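Local coordinates for gram-positive cocci surface proteins LPxTG domain-containing protein (Streptococcus pneumoniae, PDB 3NZ3), which probably mediates adhesion to host mucin at the pneumococcal cell surface, the chain described here being its mucin-binding domain, at residues 21-26 / 40-45; 27-32 / 104-109. All coordinates share one frame; numbering follows the deposited sequence.

Contact 1 of 2, residues 21-26 / 40-45; sequences TITRII and DVVQPV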
ATOM      1  N   THR A  21      -9.025  -5.274   0.935  1.00 18.08           N
ATOM      2  CA  THR A  21      -8.015  -4.431   0.304  1.00 18.22           C
ATOM      3  C   THR A  21      -7.092  -3.853   1.373  1.00 18.48           C
ATOM      4  O   THR A  21      -7.548  -3.345   2.405  1.00 18.26           O
ATOM      5  CB  THR A  21      -8.656  -3.317  -0.550  1.00 18.42           C
ATOM      6  OG1 THR A  21      -9.553  -3.908  -1.498  1.00 18.50           O
ATOM      7  CG2 THR A  21      -7.591  -2.508  -1.306  1.00 17.99           C
ATOM      8  N   ILE A  22      -5.793  -3.973   1.118  1.00 18.56           N
ATOM      9  CA  ILE A  22      -4.749  -3.418   1.973  1.00 18.73           C
ATOM     10  C   ILE A  22      -3.954  -2.437   1.119  1.00 18.58           C
ATOM     11  O   ILE A  22      -3.509  -2.783   0.020  1.00 18.23           O
ATOM     12  CB  ILE A  22      -3.833  -4.528   2.547  1.00 18.81           C
ATOM     13  CG1 ILE A  22      -4.684  -5.612   3.229  1.00 19.61           C
ATOM     14  CG2 ILE A  22      -2.835  -3.941   3.546  1.00 18.96           C
ATOM     15  CD1 ILE A  22      -3.974  -6.921   3.442  1.00 20.14           C
ATOM     16  N   THR A  23      -3.789  -1.214   1.621  1.00 18.39           N
ATOM     17  CA  THR A  23      -3.289  -0.115   0.797  1.00 18.52           C
ATOM     18  C   THR A  23      -2.071   0.588   1.406  1.00 18.57           C
ATOM     19  O   THR A  23      -2.020   0.848   2.616  1.00 18.32           O
ATOM     20  CB  THR A  23      -4.414   0.922   0.530  1.00 18.96           C
ATOM     21  OG1 THR A  23      -5.584   0.254   0.039  1.00 17.81           O
ATOM     22  CG2 THR A  23      -3.977   1.966  -0.499  1.00 18.61           C
ATOM     23  N   ARG A  24      -1.087   0.876   0.557  1.00 18.40           N
ATOM     24  CA  ARG A  24       0.007   1.757   0.928  1.00 18.12           C
ATOM     25  C   ARG A  24      -0.117   3.087   0.196  1.00 18.10           C
ATOM     26  O   ARG A  24      -0.272   3.132  -1.033  1.00 17.55           O
ATOM     27  CB  ARG A  24       1.371   1.127   0.639  1.00 18.52           C
ATOM     28  CG  ARG A  24       2.548   2.040   1.021  1.00 18.66           C
ATOM     29  CD  ARG A  24       3.880   1.296   1.000  1.00 19.66           C
ATOM     30  NE  ARG A  24       4.348   1.032  -0.360  1.00 21.12           N
ATOM     31  CZ  ARG A  24       5.477   0.392  -0.656  1.00 21.55           C
ATOM     32  NH1 ARG A  24       6.274  -0.055   0.314  1.00 21.46           N
ATOM     33  NH2 ARG A  24       5.814   0.204  -1.925  1.00 21.20           N
ATOM     34  N   ILE A  25      -0.044   4.167   0.961  1.00 17.64           N
ATOM     35  CA  ILE A  25      -0.016   5.505   0.383  1.00 17.94           C
ATOM     36  C   ILE A  25       1.344   6.144   0.615  1.00 18.03           C
ATOM     37  O   ILE A  25       1.884   6.116   1.734  1.00 17.79           O
ATOM     38  CB  ILE A  25      -1.138   6.401   0.951  1.00 18.03           C
ATOM     39  CG1 ILE A  25      -2.509   5.766   0.669  1.00 18.42           C
ATOM     40  CG2 ILE A  25      -1.063   7.813   0.351  1.00 17.85           C
ATOM     41  CD1 ILE A  25      -3.677   6.408   1.409  1.00 20.26           C
ATOM     42  N   ILE A  26       1.902   6.718  -0.447  1.00 17.96           N
ATOM     43  CA  ILE A  26       3.135   7.474  -0.327  1.00 18.28           C
ATOM     44  C   ILE A  26       2.813   8.953  -0.522  1.00 18.74           C
ATOM     45  O   ILE A  26       2.181   9.330  -1.516  1.00 18.71           O
ATOM     46  CB  ILE A  26       4.208   7.003  -1.339  1.00 18.31           C
ATOM     47  CG1 ILE A  26       4.311   5.474  -1.324  1.00 18.38           C
ATOM     48  CG2 ILE A  26       5.569   7.657  -1.027  1.00 18.71           C
ATOM     49  CD1 ILE A  26       5.099   4.881  -2.481  1.00 19.76           C
ATOM     50  N   ASP A  40       0.051  12.174  -4.325  1.00 22.62           N
ATOM     51  CA  ASP A  40       0.115  10.912  -3.596  1.00 22.34           C
ATOM     52  C   ASP A  40       0.189   9.742  -4.561  1.00 22.23           C
ATOM     53  O   ASP A  40      -0.410   9.788  -5.640  1.00 21.96           O
ATOM     54  CB  ASP A  40      -1.134  10.730  -2.736  1.00 22.71           C
ATOM     55  CG  ASP A  40      -1.092  11.526  -1.457  1.00 23.33           C
ATOM     56  OD1 ASP A  40      -0.057  12.168  -1.160  1.00 23.16           O
ATOM     57  OD2 ASP A  40      -2.110  11.490  -0.733  1.00 24.93           O
ATOM     58  N   VAL A  41       0.925   8.700  -4.171  1.00 21.60           N
ATOM     59  CA  VAL A  41       0.883   7.414  -4.868  1.00 21.32           C
ATOM     60  C   VAL A  41       0.084   6.429  -3.997  1.00 21.42           C
ATOM     61  O   VAL A  41       0.420   6.200  -2.831  1.00 21.36           O
ATOM     62  CB  VAL A  41       2.308   6.881  -5.198  1.00 21.30           C
ATOM     63  CG1 VAL A  41       2.272   5.407  -5.605  1.00 20.85           C
ATOM     64  CG2 VAL A  41       2.947   7.721  -6.315  1.00 20.93           C
ATOM     65  N   VAL A  42      -0.989   5.880  -4.561  1.00 21.10           N
ATOM     66  CA  VAL A  42      -1.880   4.987  -3.819  1.00 20.95           C
ATOM     67  C   VAL A  42      -1.748   3.580  -4.403  1.00 20.57           C
ATOM     68  O   VAL A  42      -1.909   3.388  -5.616  1.00 20.19           O
ATOM     69  CB  VAL A  42      -3.352   5.486  -3.855  1.00 21.04           C
ATOM     70  CG1 VAL A  42      -4.301   4.516  -3.115  1.00 21.73           C
ATOM     71  CG2 VAL A  42      -3.468   6.885  -3.245  1.00 21.76           C
ATOM     72  N   GLN A  43      -1.435   2.612  -3.539  1.00 19.65           N
ATOM     73  CA  GLN A  43      -1.185   1.232  -3.964  1.00 19.40           C
ATOM     74  C   GLN A  43      -2.117   0.231  -3.270  1.00 19.01           C
ATOM     75  O   GLN A  43      -1.759  -0.326  -2.222  1.00 19.10           O
ATOM     76  CB  GLN A  43       0.281   0.845  -3.713  1.00 19.54           C
ATOM     77  CG  GLN A  43       1.301   1.811  -4.322  1.00 19.08           C
ATOM     78  CD  GLN A  43       2.727   1.349  -4.148  1.00 19.37           C
ATOM     79  OE1 GLN A  43       3.219   1.185  -3.026  1.00 19.49           O
ATOM     80  NE2 GLN A  43       3.407   1.144  -5.262  1.00 18.67           N
ATOM     81  N   PRO A  44      -3.315   0.001  -3.846  1.00 18.78           N
ATOM     82  CA  PRO A  44      -4.256  -0.943  -3.248  1.00 18.26           C
ATOM     83  C   PRO A  44      -3.992  -2.380  -3.693  1.00 18.36           C
ATOM     84  O   PRO A  44      -3.763  -2.642  -4.876  1.00 18.23           O
ATOM     85  CB  PRO A  44      -5.612  -0.456  -3.757  1.00 18.99           C
ATOM     86  CG  PRO A  44      -5.313   0.212  -5.079  1.00 18.75           C
ATOM     87  CD  PRO A  44      -3.870   0.660  -5.046  1.00 18.54           C
ATOM     88  N   VAL A  45      -3.989  -3.302  -2.739  1.00 17.93           N
ATOM     89  CA  VAL A  45      -3.865  -4.717  -3.059  1.00 17.55           C
ATOM     90  C   VAL A  45      -5.084  -5.449  -2.507  1.00 17.33           C
ATOM     91  O   VAL A  45      -5.395  -5.339  -1.322  1.00 17.28           O
ATOM     92  CB  VAL A  45      -2.532  -5.301  -2.540  1.00 17.58           C
ATOM     93  CG1 VAL A  45      -2.551  -6.834  -2.547  1.00 18.05           C
ATOM     94  CG2 VAL A  45      -1.353  -4.768  -3.385  1.00 17.42           C
TER
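Arg24 and Gln43 face each other as a hydrogen-bonded pair of two antiparallel strands, 21-26 and 40-45, in the mixed sheet of this elongated, all-beta mucin-binding domain. Six backbone hydrogen bonds tie Ile22 to Val45, Arg24 to Gln43 and Ile26 to Val41. On the face that carries these residues, the side chain of Arg24 runs beside that of Gln43, pointing the same way. Its CB and CD each lie 4.1 Å from Gln43 OE1 and CG 4.2 Å, and a bend at chi3 (74°) turns NE out of the chain's extended course. NE then donates to Gln43 OE1 at 2.9 Å and NH2 to the same oxygen at 3.0 Å, while NH1 reaches Glu90 O. The guanidinium and amide planes lie only 12° apart. Asp71 O accepts from Gln43 NE2, and Trp70 and Val89 pack on the arginine, joining the pair to the two-stranded sheet of 68-74 and 88-94. On the face of Thr23, Val42 and Pro44, Thr23 CG2 meets Val42 CG1 at 3.7 Å; at the segment's end Thr21 CG2 runs alongside Pro44 CB, 3.8 Å away. The two donors reach Gln43 OE1 differently: NE nearly in line with the C=O bond, NH2 in the carbonyl plane on a lone pair.

Contact 2 of 2, residues 27-32 / 104-109; sequences HYVDKV and TVRYDR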
ATOM      1  N   HIS A  27       3.213   9.767   0.449  1.00 18.76           N
ATOM      2  CA  HIS A  27       3.081  11.222   0.369  1.00 19.45           C
ATOM      3  C   HIS A  27       4.440  11.833   0.074  1.00 19.42           C
ATOM      4  O   HIS A  27       5.476  11.288   0.474  1.00 19.20           O
ATOM      5  CB  HIS A  27       2.574  11.821   1.681  1.00 19.52           C
ATOM      6  CG  HIS A  27       1.282  11.244   2.168  1.00 20.73           C
ATOM      7  ND1 HIS A  27       0.073  11.496   1.556  1.00 22.27           N
ATOM      8  CD2 HIS A  27       1.010  10.452   3.234  1.00 21.91           C
ATOM      9  CE1 HIS A  27      -0.889  10.876   2.217  1.00 22.96           C
ATOM     10  NE2 HIS A  27      -0.347  10.236   3.239  1.00 22.60           N
ATOM     11  N   TYR A  28       4.423  12.977  -0.606  1.00 19.46           N
ATOM     12  CA  TYR A  28       5.642  13.707  -0.961  1.00 19.63           C
ATOM     13  C   TYR A  28       5.480  15.143  -0.488  1.00 20.08           C
ATOM     14  O   TYR A  28       4.634  15.876  -1.007  1.00 20.02           O
ATOM     15  CB  TYR A  28       5.869  13.669  -2.474  1.00 19.67           C
ATOM     16  CG  TYR A  28       6.010  12.270  -3.031  1.00 19.94           C
ATOM     17  CD1 TYR A  28       4.892  11.551  -3.454  1.00 20.16           C
ATOM     18  CD2 TYR A  28       7.258  11.661  -3.122  1.00 20.03           C
ATOM     19  CE1 TYR A  28       5.016  10.250  -3.963  1.00 20.02           C
ATOM     20  CE2 TYR A  28       7.398  10.370  -3.628  1.00 20.46           C
ATOM     21  CZ  TYR A  28       6.269   9.668  -4.042  1.00 20.63           C
ATOM     22  OH  TYR A  28       6.405   8.393  -4.544  1.00 20.26           O
ATOM     23  N   VAL A  29       6.275  15.538   0.508  1.00 19.95           N
ATOM     24  CA  VAL A  29       6.102  16.849   1.136  1.00 20.01           C
ATOM     25  C   VAL A  29       7.392  17.667   1.230  1.00 20.13           C
ATOM     26  O   VAL A  29       8.502  17.132   1.160  1.00 19.72           O
ATOM     27  CB  VAL A  29       5.448  16.755   2.552  1.00 19.89           C
ATOM     28  CG1 VAL A  29       4.118  15.984   2.513  1.00 19.63           C
ATOM     29  CG2 VAL A  29       6.401  16.128   3.568  1.00 20.72           C
ATOM     30  N   ASP A  30       7.225  18.975   1.389  1.00 20.62           N
ATOM     31  CA  ASP A  30       8.330  19.849   1.748  1.00 21.23           C
ATOM     32  C   ASP A  30       8.724  19.544   3.198  1.00 21.61           C
ATOM     33  O   ASP A  30       7.874  19.558   4.094  1.00 21.80           O
ATOM     34  CB  ASP A  30       7.896  21.309   1.589  1.00 21.30           C
ATOM     35  CG  ASP A  30       9.027  22.295   1.810  1.00 21.01           C
ATOM     36  OD1 ASP A  30       9.607  22.313   2.910  1.00 22.14           O
ATOM     37  OD2 ASP A  30       9.319  23.072   0.880  1.00 21.77           O
ATOM     38  N   LYS A  31      10.009  19.259   3.415  1.00 22.46           N
ATOM     39  CA  LYS A  31      10.541  18.918   4.748  1.00 23.13           C
ATOM     40  C   LYS A  31      10.141  19.918   5.834  1.00 23.53           C
ATOM     41  O   LYS A  31       9.860  19.525   6.968  1.00 23.45           O
ATOM     42  CB  LYS A  31      12.074  18.789   4.707  1.00 23.22           C
ATOM     43  CG  LYS A  31      12.681  18.200   5.987  1.00 25.18           C
ATOM     44  CD  LYS A  31      14.190  18.301   5.994  1.00 28.11           C
ATOM     45  CE  LYS A  31      14.768  17.769   7.306  1.00 30.17           C
ATOM     46  NZ  LYS A  31      16.237  17.997   7.364  1.00 31.73           N
ATOM     47  N   VAL A  32      10.118  21.204   5.481  1.00 23.59           N
ATOM     48  CA  VAL A  32       9.868  22.280   6.447  1.00 24.38           C
ATOM     49  C   VAL A  32       8.386  22.665   6.542  1.00 24.41           C
ATOM     50  O   VAL A  32       7.809  22.688   7.635  1.00 24.17           O
ATOM     51  CB  VAL A  32      10.730  23.539   6.121  1.00 24.25           C
ATOM     52  CG1 VAL A  32      10.329  24.728   6.996  1.00 25.59           C
ATOM     53  CG2 VAL A  32      12.216  23.234   6.285  1.00 24.80           C
ATOM     54  N   THR A 104       5.989   8.906   4.057  1.00 22.93           N
ATOM     55  CA  THR A 104       6.196  10.295   3.660  1.00 22.02           C
ATOM     56  C   THR A 104       7.632  10.491   3.201  1.00 21.87           C
ATOM     57  O   THR A 104       8.584  10.243   3.949  1.00 21.83           O
ATOM     58  CB  THR A 104       5.840  11.273   4.801  1.00 22.46           C
ATOM     59  OG1 THR A 104       4.451  11.139   5.131  1.00 20.53           O
ATOM     60  CG2 THR A 104       6.117  12.719   4.390  1.00 21.48           C
ATOM     61  N   VAL A 105       7.775  10.895   1.947  1.00 21.49           N
ATOM     62  CA  VAL A 105       9.060  11.254   1.378  1.00 21.57           C
ATOM     63  C   VAL A 105       9.193  12.770   1.520  1.00 22.21           C
ATOM     64  O   VAL A 105       8.277  13.513   1.160  1.00 22.11           O
ATOM     65  CB  VAL A 105       9.141  10.830  -0.115  1.00 21.60           C
ATOM     66  CG1 VAL A 105      10.457  11.265  -0.750  1.00 21.14           C
ATOM     67  CG2 VAL A 105       8.948   9.312  -0.257  1.00 21.05           C
ATOM     68  N   ARG A 106      10.329  13.223   2.051  1.00 22.74           N
ATOM     69  CA  ARG A 106      10.526  14.647   2.347  1.00 23.20           C
ATOM     70  C   ARG A 106      11.602  15.298   1.489  1.00 23.45           C
ATOM     71  O   ARG A 106      12.723  14.786   1.374  1.00 22.93           O
ATOM     72  CB  ARG A 106      10.826  14.854   3.836  1.00 23.31           C
ATOM     73  CG  ARG A 106       9.612  14.664   4.720  1.00 24.30           C
ATOM     74  CD  ARG A 106       9.942  14.715   6.196  1.00 26.83           C
ATOM     75  NE  ARG A 106       8.724  14.578   6.997  1.00 28.86           N
ATOM     76  CZ  ARG A 106       8.230  13.419   7.433  1.00 29.88           C
ATOM     77  NH1 ARG A 106       8.842  12.276   7.152  1.00 28.93           N
ATOM     78  NH2 ARG A 106       7.112  13.403   8.151  1.00 29.90           N
ATOM     79  N   TYR A 107      11.239  16.436   0.892  1.00 24.16           N
ATOM     80  CA  TYR A 107      12.143  17.236   0.073  1.00 24.94           C
ATOM     81  C   TYR A 107      12.461  18.540   0.788  1.00 25.75           C
ATOM     82  O   TYR A 107      11.567  19.222   1.313  1.00 25.54           O
ATOM     83  CB  TYR A 107      11.521  17.572  -1.288  1.00 25.09           C
ATOM     84  CG  TYR A 107      11.233  16.395  -2.196  1.00 24.83           C
ATOM     85  CD1 TYR A 107      10.144  15.555  -1.959  1.00 24.29           C
ATOM     86  CD2 TYR A 107      12.022  16.147  -3.319  1.00 24.86           C
ATOM     87  CE1 TYR A 107       9.864  14.474  -2.807  1.00 24.71           C
ATOM     88  CE2 TYR A 107      11.751  15.078  -4.172  1.00 24.66           C
ATOM     89  CZ  TYR A 107      10.666  14.246  -3.906  1.00 25.09           C
ATOM     90  OH  TYR A 107      10.388  13.188  -4.743  1.00 24.85           O
ATOM     91  N   ASP A 108      13.738  18.891   0.803  1.00 26.44           N
ATOM     92  CA  ASP A 108      14.157  20.153   1.388  1.00 27.52           C
ATOM     93  C   ASP A 108      14.603  21.068   0.252  1.00 27.78           C
ATOM     94  O   ASP A 108      15.297  20.626  -0.662  1.00 27.54           O
ATOM     95  CB  ASP A 108      15.289  19.914   2.385  1.00 27.97           C
ATOM     96  CG  ASP A 108      15.362  20.984   3.469  1.00 29.10           C
ATOM     97  OD1 ASP A 108      14.446  21.832   3.565  1.00 30.80           O
ATOM     98  OD2 ASP A 108      16.350  20.968   4.229  1.00 30.92           O
ATOM     99  N   ARG A 109      14.179  22.329   0.299  1.00 28.34           N
ATOM    100  CA  ARG A 109      14.550  23.297  -0.732  1.00 28.76           C
ATOM    101  C   ARG A 109      16.066  23.465  -0.815  1.00 29.35           C
ATOM    102  O   ARG A 109      16.773  23.266   0.176  1.00 28.91           O
ATOM    103  CB  ARG A 109      13.858  24.650  -0.497  1.00 28.88           C
ATOM    104  CG  ARG A 109      14.183  25.322   0.830  1.00 28.87           C
ATOM    105  CD  ARG A 109      13.516  26.696   0.928  1.00 28.42           C
ATOM    106  NE  ARG A 109      14.238  27.563   1.858  0.30 27.71           N
ATOM    107  CZ  ARG A 109      13.983  28.856   2.054  0.30 27.21           C
ATOM    108  NH1 ARG A 109      13.006  29.461   1.394  0.30 26.45           N
ATOM    109  NH2 ARG A 109      14.709  29.544   2.923  0.30 27.42           N
TER
HETATM  110  O   HOH W   1      12.144  23.051   2.449  1.00 29.18           O
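Tyr28 and Tyr107 both turn CG anti to the carbonyl carbon (chi1 -60° and -64°), and their side chains run side by side on one face of the sheet. Tyr28 CD2 meets the in-plane edge of the Tyr107 ring, 3.8 Å from CE1, and also approaches Val105 CB at 3.6 Å. Tyr107 OH is hydrogen-bonded to Gly76 O, and Tyr28 forms a cation-pi contact with Lys38. On the opposite face, Val29 CG2 sits between the backbone N and the carbonyl carbon, where it touches Thr104 CG2 at 3.5 Å and Arg106 CG at 3.7 Å. Within its own strand, Arg106 has Thr104 CG2 over the centre of its guanidinium, 3.7 Å above the plane. Where strand 27-30 ends, Asp30 OD1 accepts from Val32 N at 2.8 Å, forming an Asx turn. A water donates to both Asp30 OD1 and Asp108 OD1 and accepts from Arg109 N, bridging two carboxylates that probably repel each other; Asp30 OD2 is hydrogen-bonded to Tyr81 OH. The backbone bonds alternate, Val105 N to His27 O, Val29 N to Val105 O, Tyr107 N to Val29 O and Lys31 N to Tyr107 O, the ladder of a parallel strand pair.

Overall arrangement
Strand 14-30 is common to both contacts: contact 1 pairs its middle with strand 39-53, antiparallel, and contact 2 pairs its C-terminal end with strand 101-107, parallel. The order across this part of the mixed sheet is therefore 39-53, 14-30, 101-107. The centre of contact 1 lies about 3 Å from that of the chain, the centre of contact 2 about 19 Å, and the two contact centres are about 19 Å apart. Along the sequence their segments alternate, 21-26, 27-32, 40-45, 104-109; contact 2 alone joins early and late parts of the chain. The contacts meet where Asp40 OD1 probably hydrogen-bonds to His27 ND1 and Ile26 CG2 packs on Val105 CG2. One long strand thus links the middle of the elongated domain to the region where its last strand, 101-107, ends.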